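Local structure of Rbstp0775 protein (Geobacillus stearothermophilus, 1RZ3) at residues 5-10 with 36-41; 13-18 with 47-52. The protein is of unknown function but may be an ATP-dependent kinase of the phosphoribulokinase and uridine kinase family. One frame throughout, in Å; residues are numbered along the deposited sequence.

Helix 3-15 opens the chain and gives its middle, residues 5-10, to contact 1 and its last turn, with the residues after it, to contact 2. The chain then forms strand 23-29 of the parallel sheet and enters helix 35-48. Contact 1 closes the loop from 5-10 to 36-41, near the start of that helix. Contact 2 closes the one from 13-18 to 47-52, at its end and in the turn beyond. The two loops therefore cross, since the segments alternate along the chain. Their centres are about 12 Å apart. Together they tie helix 3-15 to both ends of helix 35-48, before the chain continues into edge strand 53-57.

Contact 1: residues 5-10 with 36-41; sequences DRIDFL and TTLANQ
I7 and L38 carry the apolar part of this contact, with L10 beside them. CG1 of I7 lies 3.9 Å from CD1 of L38. The two side chains run past each other, pointing opposite ways. L38 leaves its backbone at a slant to residues 5-10, and its end swings closer. Its CG stands anti to the backbone N (chi1 176°), and the two methyls divide the work. CD1 serves I7, while CD2 sits 4.2 Å from CD2 of L10. All three residues are buried.

The axes of segments 5-10 and 36-41 cross at -60° and come within 11.2 Å. At that spacing only side chains bridge the gap. Helix 35-48 follows strand 23-29 in a strand-loop-helix unit of the P-loop NTPase fold, and T36 belongs to what is probably its Walker A motif. Helix 3-15 packs against this helix and against the sheet. L10 reaches V148 and F197, and L38 reaches L150.

The one polar side chain that touches is Q41, at the exposed margin. It stretches out past CG and lies across I7, nearly square to it. OE1 of Q41 comes within 3.5 Å of the I7 CD1 methyl, a van der Waals contact. Within each helix the backbone is paired in the usual way, as from L10 N to R6 O at 2.9 Å.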
ATOM      1  N   ASP A   5      21.594   1.661   5.557  1.00 46.33           N
ATOM      2  CA  ASP A   5      21.577   1.414   6.990  1.00 45.74           C
ATOM      3  C   ASP A   5      20.174   1.575   7.565  1.00 43.54           C
ATOM      4  O   ASP A   5      19.789   0.865   8.493  1.00 41.93           O
ATOM      5  CB  ASP A   5      22.540   2.370   7.698  1.00 48.17           C
ATOM      6  CG  ASP A   5      23.956   2.269   7.166  1.00 51.85           C
ATOM      7  OD1 ASP A   5      24.174   2.623   5.986  1.00 54.42           O
ATOM      8  OD2 ASP A   5      24.850   1.830   7.923  1.00 52.52           O
ATOM      9  N   ARG A   6      19.413   2.513   7.012  1.00 41.94           N
ATOM     10  CA  ARG A   6      18.052   2.756   7.474  1.00 41.19           C
ATOM     11  C   ARG A   6      17.150   1.590   7.089  1.00 38.34           C
ATOM     12  O   ARG A   6      16.282   1.178   7.860  1.00 36.09           O
ATOM     13  CB  ARG A   6      17.505   4.050   6.869  1.00 43.43           C
ATOM     14  CG  ARG A   6      18.249   5.298   7.303  1.00 47.82           C
ATOM     15  CD  ARG A   6      17.634   6.541   6.689  1.00 53.02           C
ATOM     16  NE  ARG A   6      18.319   7.756   7.120  1.00 57.95           N
ATOM     17  CZ  ARG A   6      18.004   8.979   6.703  1.00 61.39           C
ATOM     18  NH1 ARG A   6      17.010   9.152   5.841  1.00 63.03           N
ATOM     19  NH2 ARG A   6      18.681  10.029   7.149  1.00 63.34           N
ATOM     20  N   ILE A   7      17.357   1.064   5.889  1.00 35.95           N
ATOM     21  CA  ILE A   7      16.565  -0.058   5.417  1.00 34.31           C
ATOM     22  C   ILE A   7      16.896  -1.292   6.252  1.00 33.96           C
ATOM     23  O   ILE A   7      16.012  -2.079   6.589  1.00 32.43           O
ATOM     24  CB  ILE A   7      16.839  -0.327   3.922  1.00 35.76           C
ATOM     25  CG1 ILE A   7      16.318   0.854   3.093  1.00 37.40           C
ATOM     26  CG2 ILE A   7      16.176  -1.625   3.487  1.00 36.75           C
ATOM     27  CD1 ILE A   7      16.632   0.770   1.612  1.00 38.88           C
ATOM     28  N   ASP A   8      18.170  -1.456   6.594  1.00 32.22           N
ATOM     29  CA  ASP A   8      18.578  -2.592   7.407  1.00 32.26           C
ATOM     30  C   ASP A   8      17.985  -2.462   8.803  1.00 30.36           C
ATOM     31  O   ASP A   8      17.584  -3.452   9.408  1.00 28.27           O
ATOM     32  CB  ASP A   8      20.104  -2.679   7.499  1.00 37.75           C
ATOM     33  CG  ASP A   8      20.736  -3.183   6.215  1.00 41.70           C
ATOM     34  OD1 ASP A   8      20.315  -4.254   5.729  1.00 44.73           O
ATOM     35  OD2 ASP A   8      21.652  -2.514   5.692  1.00 46.56           O
ATOM     36  N   PHE A   9      17.927  -1.237   9.315  1.00 29.10           N
ATOM     37  CA  PHE A   9      17.366  -1.016  10.640  1.00 28.68           C
ATOM     38  C   PHE A   9      15.873  -1.348  10.625  1.00 26.14           C
ATOM     39  O   PHE A   9      15.342  -1.910  11.580  1.00 24.53           O
ATOM     40  CB  PHE A   9      17.561   0.435  11.083  1.00 32.26           C
ATOM     41  CG  PHE A   9      17.107   0.697  12.490  1.00 36.37           C
ATOM     42  CD1 PHE A   9      17.810   0.171  13.570  1.00 38.93           C
ATOM     43  CD2 PHE A   9      15.953   1.435  12.735  1.00 37.03           C
ATOM     44  CE1 PHE A   9      17.366   0.373  14.878  1.00 40.31           C
ATOM     45  CE2 PHE A   9      15.502   1.641  14.037  1.00 39.02           C
ATOM     46  CZ  PHE A   9      16.209   1.108  15.110  1.00 39.24           C
ATOM     47  N   LEU A  10      15.199  -0.995   9.535  1.00 23.40           N
ATOM     48  CA  LEU A  10      13.775  -1.271   9.412  1.00 22.40           C
ATOM     49  C   LEU A  10      13.559  -2.782   9.374  1.00 21.82           C
ATOM     50  O   LEU A  10      12.625  -3.306   9.985  1.00 17.38           O
ATOM     51  CB  LEU A  10      13.216  -0.619   8.145  1.00 25.02           C
ATOM     52  CG  LEU A  10      11.726  -0.800   7.850  1.00 24.28           C
ATOM     53  CD1 LEU A  10      10.893  -0.384   9.054  1.00 26.77           C
ATOM     54  CD2 LEU A  10      11.352   0.034   6.633  1.00 26.41           C
ATOM     55  N   THR A  36       7.349   2.035  -3.344  1.00 26.49           N
ATOM     56  CA  THR A  36       7.509   0.845  -4.162  1.00 26.97           C
ATOM     57  C   THR A  36       8.932   0.320  -4.108  1.00 27.87           C
ATOM     58  O   THR A  36       9.151  -0.885  -3.979  1.00 28.95           O
ATOM     59  CB  THR A  36       7.107   1.127  -5.623  1.00 26.98           C
ATOM     60  OG1 THR A  36       5.714   1.464  -5.672  1.00 25.55           O
ATOM     61  CG2 THR A  36       7.349  -0.093  -6.490  1.00 27.02           C
ATOM     62  N   THR A  37       9.899   1.224  -4.194  1.00 28.02           N
ATOM     63  CA  THR A  37      11.297   0.827  -4.147  1.00 29.35           C
ATOM     64  C   THR A  37      11.632   0.281  -2.767  1.00 27.43           C
ATOM     65  O   THR A  37      12.307  -0.740  -2.644  1.00 27.39           O
ATOM     66  CB  THR A  37      12.236   2.017  -4.444  1.00 30.88           C
ATOM     67  OG1 THR A  37      11.949   2.542  -5.745  1.00 34.36           O
ATOM     68  CG2 THR A  37      13.693   1.568  -4.398  1.00 32.00           C
ATOM     69  N   LEU A  38      11.162   0.964  -1.727  1.00 26.99           N
ATOM     70  CA  LEU A  38      11.436   0.522  -0.366  1.00 25.36           C
ATOM     71  C   LEU A  38      10.855  -0.861  -0.137  1.00 24.53           C
ATOM     72  O   LEU A  38      11.520  -1.736   0.418  1.00 25.78           O
ATOM     73  CB  LEU A  38      10.846   1.494   0.654  1.00 27.24           C
ATOM     74  CG  LEU A  38      11.021   1.045   2.110  1.00 29.21           C
ATOM     75  CD1 LEU A  38      12.504   0.933   2.440  1.00 31.01           C
ATOM     76  CD2 LEU A  38      10.346   2.032   3.038  1.00 30.86           C
ATOM     77  N   ALA A  39       9.612  -1.053  -0.568  1.00 22.71           N
ATOM     78  CA  ALA A  39       8.943  -2.338  -0.404  1.00 22.71           C
ATOM     79  C   ALA A  39       9.739  -3.471  -1.041  1.00 22.97           C
ATOM     80  O   ALA A  39       9.985  -4.496  -0.408  1.00 23.93           O
ATOM     81  CB  ALA A  39       7.548  -2.282  -1.007  1.00 20.93           C
ATOM     82  N   ASN A  40      10.143  -3.287  -2.294  1.00 23.63           N
ATOM     83  CA  ASN A  40      10.891  -4.320  -2.994  1.00 23.76           C
ATOM     84  C   ASN A  40      12.237  -4.631  -2.353  1.00 24.27           C
ATOM     85  O   ASN A  40      12.598  -5.797  -2.192  1.00 24.34           O
ATOM     86  CB  ASN A  40      11.081  -3.939  -4.463  1.00 25.83           C
ATOM     87  CG  ASN A  40       9.761  -3.828  -5.210  1.00 27.92           C
ATOM     88  OD1 ASN A  40       8.803  -4.544  -4.912  1.00 27.40           O
ATOM     89  ND2 ASN A  40       9.708  -2.938  -6.191  1.00 29.56           N
ATOM     90  N   GLN A  41      12.980  -3.597  -1.980  1.00 25.65           N
ATOM     91  CA  GLN A  41      14.279  -3.812  -1.357  1.00 28.95           C
ATOM     92  C   GLN A  41      14.128  -4.461   0.015  1.00 27.36           C
ATOM     93  O   GLN A  41      14.907  -5.340   0.386  1.00 25.58           O
ATOM     94  CB  GLN A  41      15.034  -2.491  -1.224  1.00 32.71           C
ATOM     95  CG  GLN A  41      15.414  -1.876  -2.558  1.00 40.66           C
ATOM     96  CD  GLN A  41      16.391  -0.731  -2.410  1.00 44.53           C
ATOM     97  OE1 GLN A  41      16.087   0.285  -1.784  1.00 48.43           O
ATOM     98  NE2 GLN A  41      17.576  -0.889  -2.985  1.00 47.43           N
TER

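Contact 2: residues 13-18 with 47-52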
ATOM      1  N   THR A  13      13.891  -4.091  12.810  1.00 18.33           N
ATOM      2  CA  THR A  13      12.689  -3.726  13.554  1.00 17.42           C
ATOM      3  C   THR A  13      11.555  -4.701  13.235  1.00 18.12           C
ATOM      4  O   THR A  13      10.848  -5.166  14.130  1.00 16.63           O
ATOM      5  CB  THR A  13      12.256  -2.288  13.192  1.00 19.07           C
ATOM      6  OG1 THR A  13      13.272  -1.373  13.628  1.00 18.18           O
ATOM      7  CG2 THR A  13      10.933  -1.928  13.863  1.00 18.03           C
ATOM      8  N   ILE A  14      11.393  -5.012  11.954  1.00 16.73           N
ATOM      9  CA  ILE A  14      10.348  -5.925  11.513  1.00 16.73           C
ATOM     10  C   ILE A  14      10.581  -7.339  12.036  1.00 17.37           C
ATOM     11  O   ILE A  14       9.636  -8.026  12.436  1.00 17.13           O
ATOM     12  CB  ILE A  14      10.245  -5.924   9.964  1.00 15.98           C
ATOM     13  CG1 ILE A  14       9.611  -4.604   9.504  1.00 16.16           C
ATOM     14  CG2 ILE A  14       9.426  -7.123   9.473  1.00 15.80           C
ATOM     15  CD1 ILE A  14       9.696  -4.356   8.005  1.00 16.70           C
ATOM     16  N   LEU A  15      11.839  -7.770  12.062  1.00 16.71           N
ATOM     17  CA  LEU A  15      12.151  -9.111  12.546  1.00 17.57           C
ATOM     18  C   LEU A  15      11.963  -9.261  14.058  1.00 18.31           C
ATOM     19  O   LEU A  15      11.999 -10.378  14.581  1.00 19.16           O
ATOM     20  CB  LEU A  15      13.585  -9.487  12.168  1.00 18.41           C
ATOM     21  CG  LEU A  15      13.858  -9.680  10.672  1.00 19.14           C
ATOM     22  CD1 LEU A  15      15.363  -9.864  10.446  1.00 21.01           C
ATOM     23  CD2 LEU A  15      13.077 -10.887  10.163  1.00 19.96           C
ATOM     24  N   ALA A  16      11.762  -8.144  14.754  1.00 16.87           N
ATOM     25  CA  ALA A  16      11.571  -8.157  16.205  1.00 17.49           C
ATOM     26  C   ALA A  16      10.098  -8.174  16.606  1.00 18.02           C
ATOM     27  O   ALA A  16       9.768  -8.372  17.778  1.00 19.49           O
ATOM     28  CB  ALA A  16      12.265  -6.935  16.836  1.00 19.18           C
ATOM     29  N   ILE A  17       9.213  -7.964  15.637  1.00 17.02           N
ATOM     30  CA  ILE A  17       7.776  -7.943  15.907  1.00 16.92           C
ATOM     31  C   ILE A  17       7.233  -9.327  16.265  1.00 17.90           C
ATOM     32  O   ILE A  17       7.557 -10.323  15.604  1.00 16.41           O
ATOM     33  CB  ILE A  17       6.985  -7.435  14.687  1.00 18.34           C
ATOM     34  CG1 ILE A  17       7.456  -6.030  14.304  1.00 18.06           C
ATOM     35  CG2 ILE A  17       5.482  -7.419  15.000  1.00 17.60           C
ATOM     36  CD1 ILE A  17       6.840  -5.525  13.019  1.00 18.30           C
ATOM     37  N   LYS A  18       6.408  -9.385  17.309  1.00 17.18           N
ATOM     38  CA  LYS A  18       5.803 -10.645  17.725  1.00 17.98           C
ATOM     39  C   LYS A  18       4.850 -11.111  16.634  1.00 18.23           C
ATOM     40  O   LYS A  18       3.977 -10.361  16.202  1.00 17.89           O
ATOM     41  CB  LYS A  18       5.020 -10.471  19.029  1.00 19.95           C
ATOM     42  CG  LYS A  18       4.270 -11.728  19.468  1.00 23.01           C
ATOM     43  CD  LYS A  18       5.232 -12.874  19.761  1.00 26.26           C
ATOM     44  CE  LYS A  18       4.501 -14.126  20.232  1.00 32.12           C
ATOM     45  NZ  LYS A  18       3.599 -14.694  19.196  1.00 33.27           N
ATOM     46  N   ARG A  47      13.821 -11.876   2.661  1.00 18.79           N
ATOM     47  CA  ARG A  47      13.942 -13.218   2.097  1.00 19.80           C
ATOM     48  C   ARG A  47      15.328 -13.798   2.361  1.00 22.14           C
ATOM     49  O   ARG A  47      15.475 -14.990   2.625  1.00 20.57           O
ATOM     50  CB  ARG A  47      13.671 -13.188   0.594  1.00 20.34           C
ATOM     51  CG  ARG A  47      12.228 -12.856   0.247  1.00 19.88           C
ATOM     52  CD  ARG A  47      12.002 -12.847  -1.258  1.00 21.15           C
ATOM     53  NE  ARG A  47      10.623 -12.495  -1.571  1.00 19.34           N
ATOM     54  CZ  ARG A  47      10.259 -11.367  -2.170  1.00 21.99           C
ATOM     55  NH1 ARG A  47      11.179 -10.483  -2.532  1.00 20.58           N
ATOM     56  NH2 ARG A  47       8.974 -11.112  -2.379  1.00 22.75           N
ATOM     57  N   GLU A  48      16.343 -12.948   2.298  1.00 25.08           N
ATOM     58  CA  GLU A  48      17.702 -13.400   2.541  1.00 28.56           C
ATOM     59  C   GLU A  48      17.898 -13.729   4.016  1.00 28.64           C
ATOM     60  O   GLU A  48      18.850 -14.414   4.381  1.00 27.73           O
ATOM     61  CB  GLU A  48      18.690 -12.337   2.058  1.00 31.55           C
ATOM     62  CG  GLU A  48      18.513 -12.048   0.573  1.00 38.00           C
ATOM     63  CD  GLU A  48      19.457 -10.995   0.042  1.00 42.92           C
ATOM     64  OE1 GLU A  48      19.441  -9.858   0.566  1.00 45.70           O
ATOM     65  OE2 GLU A  48      20.208 -11.306  -0.908  1.00 44.20           O
ATOM     66  N   GLN A  49      16.981 -13.253   4.858  1.00 27.82           N
ATOM     67  CA  GLN A  49      17.041 -13.537   6.287  1.00 27.83           C
ATOM     68  C   GLN A  49      16.194 -14.777   6.564  1.00 27.04           C
ATOM     69  O   GLN A  49      15.946 -15.131   7.716  1.00 28.54           O
ATOM     70  CB  GLN A  49      16.500 -12.364   7.111  1.00 31.86           C
ATOM     71  CG  GLN A  49      17.178 -11.031   6.857  1.00 35.95           C
ATOM     72  CD  GLN A  49      18.687 -11.125   6.881  1.00 38.80           C
ATOM     73  OE1 GLN A  49      19.276 -11.642   7.830  1.00 40.24           O
ATOM     74  NE2 GLN A  49      19.325 -10.620   5.830  1.00 40.86           N
ATOM     75  N   GLY A  50      15.729 -15.424   5.498  1.00 23.07           N
ATOM     76  CA  GLY A  50      14.933 -16.630   5.658  1.00 20.59           C
ATOM     77  C   GLY A  50      13.442 -16.420   5.825  1.00 18.03           C
ATOM     78  O   GLY A  50      12.743 -17.307   6.310  1.00 18.69           O
ATOM     79  N   ILE A  51      12.945 -15.255   5.420  1.00 17.76           N
ATOM     80  CA  ILE A  51      11.519 -14.963   5.537  1.00 17.17           C
ATOM     81  C   ILE A  51      10.823 -15.021   4.179  1.00 17.14           C
ATOM     82  O   ILE A  51      11.265 -14.378   3.223  1.00 15.03           O
ATOM     83  CB  ILE A  51      11.268 -13.552   6.121  1.00 17.23           C
ATOM     84  CG1 ILE A  51      12.048 -13.368   7.429  1.00 17.77           C
ATOM     85  CG2 ILE A  51       9.770 -13.339   6.329  1.00 16.39           C
ATOM     86  CD1 ILE A  51      11.687 -14.349   8.525  1.00 18.73           C
ATOM     87  N   SER A  52       9.738 -15.789   4.091  1.00 14.76           N
ATOM     88  CA  SER A  52       8.982 -15.869   2.844  1.00 15.09           C
ATOM     89  C   SER A  52       8.023 -14.683   2.862  1.00 14.65           C
ATOM     90  O   SER A  52       7.170 -14.589   3.745  1.00 11.66           O
ATOM     91  CB  SER A  52       8.186 -17.171   2.761  1.00 15.23           C
ATOM     92  OG  SER A  52       9.041 -18.277   2.536  1.00 17.95           O
TER
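L15 reaches across to I51 and Q49 with one methyl for each. The closer packing is on the I51 side. CD2 of L15 lies 3.8 Å from CG1 of I51 and 4.1 Å from its CD1. L15 and I51 lie alongside, pointing opposite ways. L15 starts out toward residues 47-52. With CG anti to the carbonyl carbon (chi1 -68°), it carries CD2 to I51 and CD1 to Q49. I51 also rests on M127 of the central sheet, and both L15 and I51 touch L46 of helix 35-48. This side of the contact thus leads toward the interior.

The Q49 side is looser and faces solvent. CD1 of L15 comes only to 4.2 Å from CG of Q49, and the two chains are set nearly square to each other. Q49 bends at chi2 (-48°), and its NE2 makes a weak hydrogen bond back to T45 O. L15 and Q49 are both exposed, and L15 also touches a crystal neighbour.

A Schellman motif ends helix 35-48 here. G50 is its C' residue, with positive phi, and G50 N bonds R47 O at 2.9 Å. I51 N bonds L46 O. The turn sets I51 facing L15, just before strand 53-57. S52 N then bonds D126 OD2, and R47 NH2 bonds V53 O.

Between these two segments the chemistry is dispersion alone, between methyl and methylene groups, which implies a contact with little directional demand.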